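Local coordinates for regulatory protein SWI6 (Saccharomyces cerevisiae, PDB 2XFV), which takes part in cell-cycle-dependent transcription as the shared component of the complexes SBF, formed with SWI4, and MBF, formed with MBP1, at residues E3-Y8 against L17-D22; T25-L30 against W80-K85. One frame throughout, in Å; residues are numbered along the deposited sequence.

Contact 1 of 2, residues E3-Y8 against L17-D22; sequences EEVVRY and LTLTRD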
loop_
_atom_site.group_PDB
_atom_site.type_symbol
_atom_site.label_atom_id
_atom_site.label_comp_id
_atom_site.label_asym_id
_atom_site.label_seq_id
_atom_site.Cartn_x
_atom_site.Cartn_y
_atom_site.Cartn_z
ATOM N N GLU A 3 0.531 -14.459 -14.973
ATOM C CA GLU A 3 -0.450 -13.379 -15.058
ATOM C C GLU A 3 0.354 -12.097 -15.037
ATOM O O GLU A 3 1.354 -12.005 -14.331
ATOM C CB GLU A 3 -1.386 -13.415 -13.842
ATOM C CG GLU A 3 -2.250 -14.676 -13.777
ATOM C CD GLU A 3 -2.948 -14.873 -12.429
ATOM O OE1 GLU A 3 -2.746 -14.066 -11.494
ATOM O OE2 GLU A 3 -3.704 -15.853 -12.308
ATOM N N GLU A 4 -0.067 -11.091 -15.787
ATOM C CA GLU A 4 0.799 -9.929 -15.910
ATOM C C GLU A 4 0.044 -8.606 -16.044
ATOM O O GLU A 4 -0.977 -8.540 -16.715
ATOM C CB GLU A 4 1.714 -10.147 -17.114
ATOM C CG GLU A 4 2.884 -9.219 -17.181
ATOM C CD GLU A 4 3.933 -9.711 -18.154
ATOM O OE1 GLU A 4 4.790 -10.517 -17.740
ATOM O OE2 GLU A 4 3.893 -9.297 -19.331
ATOM N N VAL A 5 0.552 -7.570 -15.380
ATOM C CA VAL A 5 0.044 -6.215 -15.577
ATOM C C VAL A 5 1.239 -5.278 -15.697
ATOM O O VAL A 5 2.234 -5.425 -14.989
ATOM C CB VAL A 5 -0.876 -5.757 -14.418
ATOM C CG1 VAL A 5 -0.141 -5.822 -13.094
ATOM C CG2 VAL A 5 -1.395 -4.347 -14.672
ATOM N N VAL A 6 1.150 -4.330 -16.619
ATOM C CA VAL A 6 2.228 -3.350 -16.772
ATOM C C VAL A 6 1.700 -1.924 -16.672
ATOM O O VAL A 6 0.618 -1.611 -17.172
ATOM C CB VAL A 6 3.013 -3.537 -18.099
ATOM C CG1 VAL A 6 2.110 -3.318 -19.304
ATOM C CG2 VAL A 6 4.213 -2.598 -18.151
ATOM N N ARG A 7 2.469 -1.061 -16.014
ATOM C CA ARG A 7 2.150 0.357 -15.934
ATOM C C ARG A 7 3.415 1.141 -16.263
ATOM O O ARG A 7 4.512 0.592 -16.197
ATOM C CB ARG A 7 1.645 0.700 -14.529
ATOM C CG ARG A 7 0.333 0.012 -14.164
ATOM C CD ARG A 7 -0.834 0.649 -14.929
ATOM N NE ARG A 7 -1.838 -0.333 -15.344
ATOM C CZ ARG A 7 -2.797 -0.798 -14.550
ATOM N NH1 ARG A 7 -2.879 -0.373 -13.298
ATOM N NH2 ARG A 7 -3.671 -1.685 -15.003
ATOM N N TYR A 8 3.269 2.414 -16.616
ATOM C CA TYR A 8 4.408 3.226 -17.051
ATOM C C TYR A 8 4.535 4.506 -16.236
ATOM O O TYR A 8 3.533 5.078 -15.802
ATOM C CB TYR A 8 4.265 3.591 -18.539
ATOM C CG TYR A 8 4.210 2.371 -19.427
ATOM C CD1 TYR A 8 5.373 1.828 -19.967
ATOM C CD2 TYR A 8 3.002 1.736 -19.689
ATOM C CE1 TYR A 8 5.328 0.693 -20.762
ATOM C CE2 TYR A 8 2.947 0.608 -20.489
ATOM C CZ TYR A 8 4.112 0.089 -21.018
ATOM O OH TYR A 8 4.058 -1.039 -21.808
ATOM N N LEU A 17 6.997 -0.595 -15.272
ATOM C CA LEU A 17 7.058 -1.553 -14.175
ATOM C C LEU A 17 6.075 -2.672 -14.493
ATOM O O LEU A 17 4.874 -2.425 -14.621
ATOM C CB LEU A 17 6.761 -0.921 -12.804
ATOM C CG LEU A 17 6.823 -1.964 -11.667
ATOM C CD1 LEU A 17 8.164 -2.755 -11.680
ATOM C CD2 LEU A 17 6.570 -1.329 -10.292
ATOM N N THR A 18 6.597 -3.888 -14.652
ATOM C CA THR A 18 5.770 -5.065 -14.935
ATOM C C THR A 18 5.650 -5.965 -13.701
ATOM O O THR A 18 6.661 -6.390 -13.128
ATOM C CB THR A 18 6.352 -5.895 -16.102
ATOM O OG1 THR A 18 6.436 -5.077 -17.275
ATOM C CG2 THR A 18 5.472 -7.114 -16.411
ATOM N N LEU A 19 4.417 -6.240 -13.283
ATOM C CA LEU A 19 4.172 -7.268 -12.271
ATOM C C LEU A 19 3.825 -8.577 -12.980
ATOM O O LEU A 19 2.821 -8.672 -13.681
ATOM C CB LEU A 19 3.043 -6.863 -11.319
ATOM C CG LEU A 19 3.237 -5.513 -10.620
ATOM C CD1 LEU A 19 2.089 -5.231 -9.631
ATOM C CD2 LEU A 19 4.591 -5.458 -9.901
ATOM N N THR A 20 4.681 -9.575 -12.805
ATOM C CA THR A 20 4.496 -10.899 -13.389
ATOM C C THR A 20 4.302 -11.890 -12.247
ATOM O O THR A 20 5.219 -12.099 -11.448
ATOM C CB THR A 20 5.732 -11.306 -14.237
ATOM O OG1 THR A 20 5.919 -10.361 -15.305
ATOM C CG2 THR A 20 5.557 -12.718 -14.844
ATOM N N ARG A 21 3.103 -12.469 -12.146
ATOM C CA ARG A 21 2.771 -13.401 -11.060
ATOM C C ARG A 21 2.657 -14.848 -11.571
ATOM O O ARG A 21 2.072 -15.086 -12.624
ATOM C CB ARG A 21 1.438 -12.993 -10.396
ATOM C CG ARG A 21 1.207 -13.608 -8.996
ATOM C CD ARG A 21 -0.169 -13.230 -8.401
ATOM N NE ARG A 21 -1.217 -14.057 -8.988
ATOM C CZ ARG A 21 -1.782 -15.103 -8.391
ATOM N NH1 ARG A 21 -2.711 -15.805 -9.031
ATOM N NH2 ARG A 21 -1.426 -15.452 -7.160
ATOM N N ASP A 22 3.212 -15.800 -10.823
ATOM C CA ASP A 22 3.020 -17.228 -11.099
ATOM C C ASP A 22 1.798 -17.676 -10.284
ATOM O O ASP A 22 1.795 -17.564 -9.064
ATOM C CB ASP A 22 4.265 -18.023 -10.678
ATOM C CG ASP A 22 4.139 -19.518 -10.948
ATOM O OD1 ASP A 22 3.117 -20.121 -10.583
ATOM O OD2 ASP A 22 5.095 -20.102 -11.486
#
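Glu3 and Arg21 face each other at one end of the antiparallel beta hairpin formed by strands 2-9 and 15-22 in the amino-terminal domain of Swi6. Their backbones bond in both directions, as do those of Val5 with Leu19 and Arg7 with Leu17. In the hydrogen-bonded pair Glu3-Arg21 the two side chains run side by side. Arg21 CG stands anti to the backbone N (chi1 -162°); a bend at chi3 then turns the guanidinium, which grips the carboxylate side-on: NE donates to Glu3 OE1 at 2.9 Å and NH1 to the same Glu3 OE1 at 3.0 Å, with a weak third bond from NH1 to OE2. OE1 lies in the guanidinium plane, yet both nitrogens reach it from the same face of the carboxylate, the two planes being turned 41° apart. Next along this face, Val5 CG1 packs on Leu19 CB in one of its two conformers. On the opposite face Glu4 extends across to strand 15-22: its CG touches Thr18 CG2 at 3.4 Å, and its OE1 accepts from Thr20 OG1 at 2.7 Å, on the anti side, 31° out of the carboxylate plane. Val6 CG2 meets Thr18 OG1 at 3.4 Å. Arg7 turns its guanidinium away from strand 15-22, to a salt bridge with Asp101, while Phe105 of the second subunit packs on Glu3, Val5 and Arg21. One face thus sets an ion pair against the second subunit; on the other, a hydroxyl donor to one carboxylate oxygen probably steadies the exposed Glu4 end and stabilises its charge.

Contact 2 of 2, residues T25-L30 against W80-K85; sequences TGHFLL and WIELEK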
loop_
_atom_site.group_PDB
_atom_site.type_symbol
_atom_site.label_atom_id
_atom_site.label_comp_id
_atom_site.label_asym_id
_atom_site.label_seq_id
_atom_site.Cartn_x
_atom_site.Cartn_y
_atom_site.Cartn_z
ATOM N N THR A 25 2.548 -20.555 -7.494
ATOM C CA THR A 25 3.273 -20.184 -6.270
ATOM C C THR A 25 2.718 -18.920 -5.614
ATOM O O THR A 25 2.871 -18.718 -4.406
ATOM C CB THR A 25 4.773 -19.949 -6.551
ATOM O OG1 THR A 25 4.917 -18.808 -7.404
ATOM C CG2 THR A 25 5.397 -21.170 -7.230
ATOM N N GLY A 26 2.108 -18.047 -6.415
ATOM C CA GLY A 26 1.690 -16.740 -5.921
ATOM C C GLY A 26 2.784 -15.675 -5.887
ATOM O O GLY A 26 2.531 -14.535 -5.482
ATOM N N HIS A 27 3.990 -16.030 -6.325
ATOM C CA HIS A 27 5.144 -15.119 -6.280
ATOM C C HIS A 27 5.244 -14.244 -7.533
ATOM O O HIS A 27 4.625 -14.556 -8.560
ATOM C CB HIS A 27 6.436 -15.926 -6.114
ATOM C CG HIS A 27 6.427 -16.827 -4.910
ATOM N ND1 HIS A 27 7.243 -17.934 -4.805
ATOM C CD2 HIS A 27 5.700 -16.783 -3.769
ATOM C CE1 HIS A 27 7.015 -18.539 -3.649
ATOM N NE2 HIS A 27 6.088 -17.860 -2.999
ATOM N N PHE A 28 6.029 -13.168 -7.432
ATOM C CA PHE A 28 6.208 -12.178 -8.507
ATOM C C PHE A 28 7.662 -12.158 -8.964
ATOM O O PHE A 28 8.564 -12.314 -8.157
ATOM C CB PHE A 28 5.841 -10.772 -7.996
ATOM C CG PHE A 28 4.370 -10.585 -7.739
ATOM C CD1 PHE A 28 3.561 -9.991 -8.702
ATOM C CD2 PHE A 28 3.799 -11.016 -6.547
ATOM C CE1 PHE A 28 2.197 -9.805 -8.469
ATOM C CE2 PHE A 28 2.442 -10.858 -6.312
ATOM C CZ PHE A 28 1.638 -10.251 -7.267
ATOM N N LEU A 29 7.901 -11.939 -10.254
ATOM C CA LEU A 29 9.264 -11.961 -10.779
ATOM C C LEU A 29 10.085 -10.772 -10.279
ATOM O O LEU A 29 9.673 -9.615 -10.429
ATOM C CB LEU A 29 9.210 -11.959 -12.319
ATOM C CG LEU A 29 10.416 -12.433 -13.120
ATOM C CD1 LEU A 29 10.765 -13.900 -12.800
ATOM C CD2 LEU A 29 10.138 -12.230 -14.636
ATOM N N LEU A 30 11.256 -11.052 -9.700
ATOM C CA LEU A 30 12.097 -9.992 -9.121
ATOM C C LEU A 30 12.639 -9.024 -10.167
ATOM O O LEU A 30 12.699 -7.813 -9.934
ATOM C CB LEU A 30 13.284 -10.598 -8.359
ATOM C CG LEU A 30 14.324 -9.592 -7.825
ATOM C CD1 LEU A 30 13.704 -8.700 -6.740
ATOM C CD2 LEU A 30 15.591 -10.305 -7.286
ATOM N N TRP A 80 12.252 -14.920 -7.554
ATOM C CA TRP A 80 10.874 -14.493 -7.318
ATOM C C TRP A 80 10.717 -13.927 -5.898
ATOM O O TRP A 80 11.484 -14.287 -5.000
ATOM C CB TRP A 80 9.932 -15.697 -7.493
ATOM C CG TRP A 80 9.954 -16.279 -8.901
ATOM C CD1 TRP A 80 10.889 -17.145 -9.422
ATOM C CD2 TRP A 80 8.981 -16.064 -9.937
ATOM N NE1 TRP A 80 10.566 -17.455 -10.746
ATOM C CE2 TRP A 80 9.393 -16.820 -11.071
ATOM C CE3 TRP A 80 7.788 -15.321 -10.012
ATOM C CZ2 TRP A 80 8.662 -16.831 -12.274
ATOM C CZ3 TRP A 80 7.062 -15.333 -11.214
ATOM C CH2 TRP A 80 7.499 -16.094 -12.322
ATOM N N ILE A 81 9.727 -13.058 -5.690
ATOM C CA ILE A 81 9.448 -12.531 -4.346
ATOM C C ILE A 81 8.015 -12.826 -3.891
ATOM O O ILE A 81 7.132 -13.055 -4.714
ATOM C CB ILE A 81 9.700 -11.004 -4.248
ATOM C CG1 ILE A 81 8.794 -10.236 -5.229
ATOM C CG2 ILE A 81 11.186 -10.704 -4.471
ATOM C CD1 ILE A 81 8.872 -8.679 -5.067
ATOM N N GLU A 82 7.784 -12.818 -2.576
ATOM C CA GLU A 82 6.445 -13.077 -2.049
ATOM C C GLU A 82 5.485 -11.929 -2.333
ATOM O O GLU A 82 5.909 -10.800 -2.542
ATOM C CB GLU A 82 6.505 -13.329 -0.537
ATOM C CG GLU A 82 7.417 -14.495 -0.188
ATOM C CD GLU A 82 6.916 -15.325 0.964
ATOM O OE1 GLU A 82 6.687 -14.756 2.054
ATOM O OE2 GLU A 82 6.766 -16.555 0.779
ATOM N N LEU A 83 4.191 -12.235 -2.336
ATOM C CA LEU A 83 3.140 -11.227 -2.500
ATOM C C LEU A 83 3.294 -10.076 -1.514
ATOM O O LEU A 83 3.165 -8.909 -1.878
ATOM C CB LEU A 83 1.766 -11.883 -2.295
ATOM C CG LEU A 83 0.525 -10.994 -2.099
ATOM C CD1 LEU A 83 0.185 -10.208 -3.367
ATOM C CD2 LEU A 83 -0.667 -11.841 -1.652
ATOM N N GLU A 84 3.539 -10.393 -0.247
ATOM C CA GLU A 84 3.627 -9.323 0.757
ATOM C C GLU A 84 4.818 -8.400 0.521
ATOM O O GLU A 84 4.732 -7.192 0.761
ATOM C CB GLU A 84 3.645 -9.897 2.174
ATOM C CG GLU A 84 2.250 -10.343 2.605
ATOM C CD GLU A 84 2.167 -10.786 4.051
ATOM O OE1 GLU A 84 2.978 -10.310 4.889
ATOM O OE2 GLU A 84 1.262 -11.598 4.344
ATOM N N LYS A 85 5.927 -8.973 0.054
ATOM C CA LYS A 85 7.108 -8.182 -0.294
ATOM C C LYS A 85 6.826 -7.316 -1.529
ATOM O O LYS A 85 7.252 -6.157 -1.597
ATOM C CB LYS A 85 8.337 -9.096 -0.498
ATOM C CG LYS A 85 9.666 -8.393 -0.872
ATOM C CD LYS A 85 10.059 -7.256 0.100
ATOM C CE LYS A 85 10.481 -7.748 1.500
ATOM N NZ LYS A 85 10.685 -6.592 2.442
HETATM O O HOH W 1 5.385 -18.746 -0.362
#
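Trp80 lays its indole beside the backbone of residues 27-29 and takes Leu29 on one face: Leu29 CD1 sits 3.7 Å from the centroid of the Trp80 six-membered ring, 16° off the normal, a CH-pi contact. The Trp80 first torsion (chi1 -62°) carries CG to the side of the backbone N, and the ring's NE1 is hydrogen-bonded to Asp74 OD2. Ile81 forms the antiparallel hydrogen-bonded pair with Phe28, its N donating to Phe28 O at 2.8 Å and its O accepting from Phe28 N at 2.9 Å. Ile81 CG1 approaches Phe28 CB, and its CG2 meets Leu30 CD1 at 3.9 Å, the two side chains crossing at about a right angle. Glu82, at the N-cap position of helix 83-92, lies alongside His27; one water, in the plane of the imidazole and 2.9 Å from His27 NE2, donates to Glu82 OE2. Leu83 opens the helix and brings CD1 to the edge of the Phe28 ring, 3.8 Å from CE2. Phe28 also packs edge-to-face on Phe105 of the second subunit. This is the edge of a small antiparallel sheet, with 79-81 between 28-29 and 72-73, leading into helix 83-92, consistent with a helix-turn-helix-type domain.

How the contacts relate
Contacts 1 and 2 follow one another along the chain, their centres about 11 Å apart, and meet where strand 15-22 gives way to strand 28-29. The backbones join directly: Thr20 O lies 2.9 Å from Leu29 N and Asp22 N lies 2.9 Å from His27 O, both probable hydrogen bonds. Arg21 packs against the same turn, its CG 3.6 Å from His27 O. The end of strand 15-22 away from the hairpin turn is thus tied to strand 28-29, which pairs with 79-81. Both contacts reach the second subunit through its Phe105. Bound calcium lies about 4 Å from the side chain of Leu30, a hydrocarbon that does not coordinate it, and about 11 Å from that of Thr20.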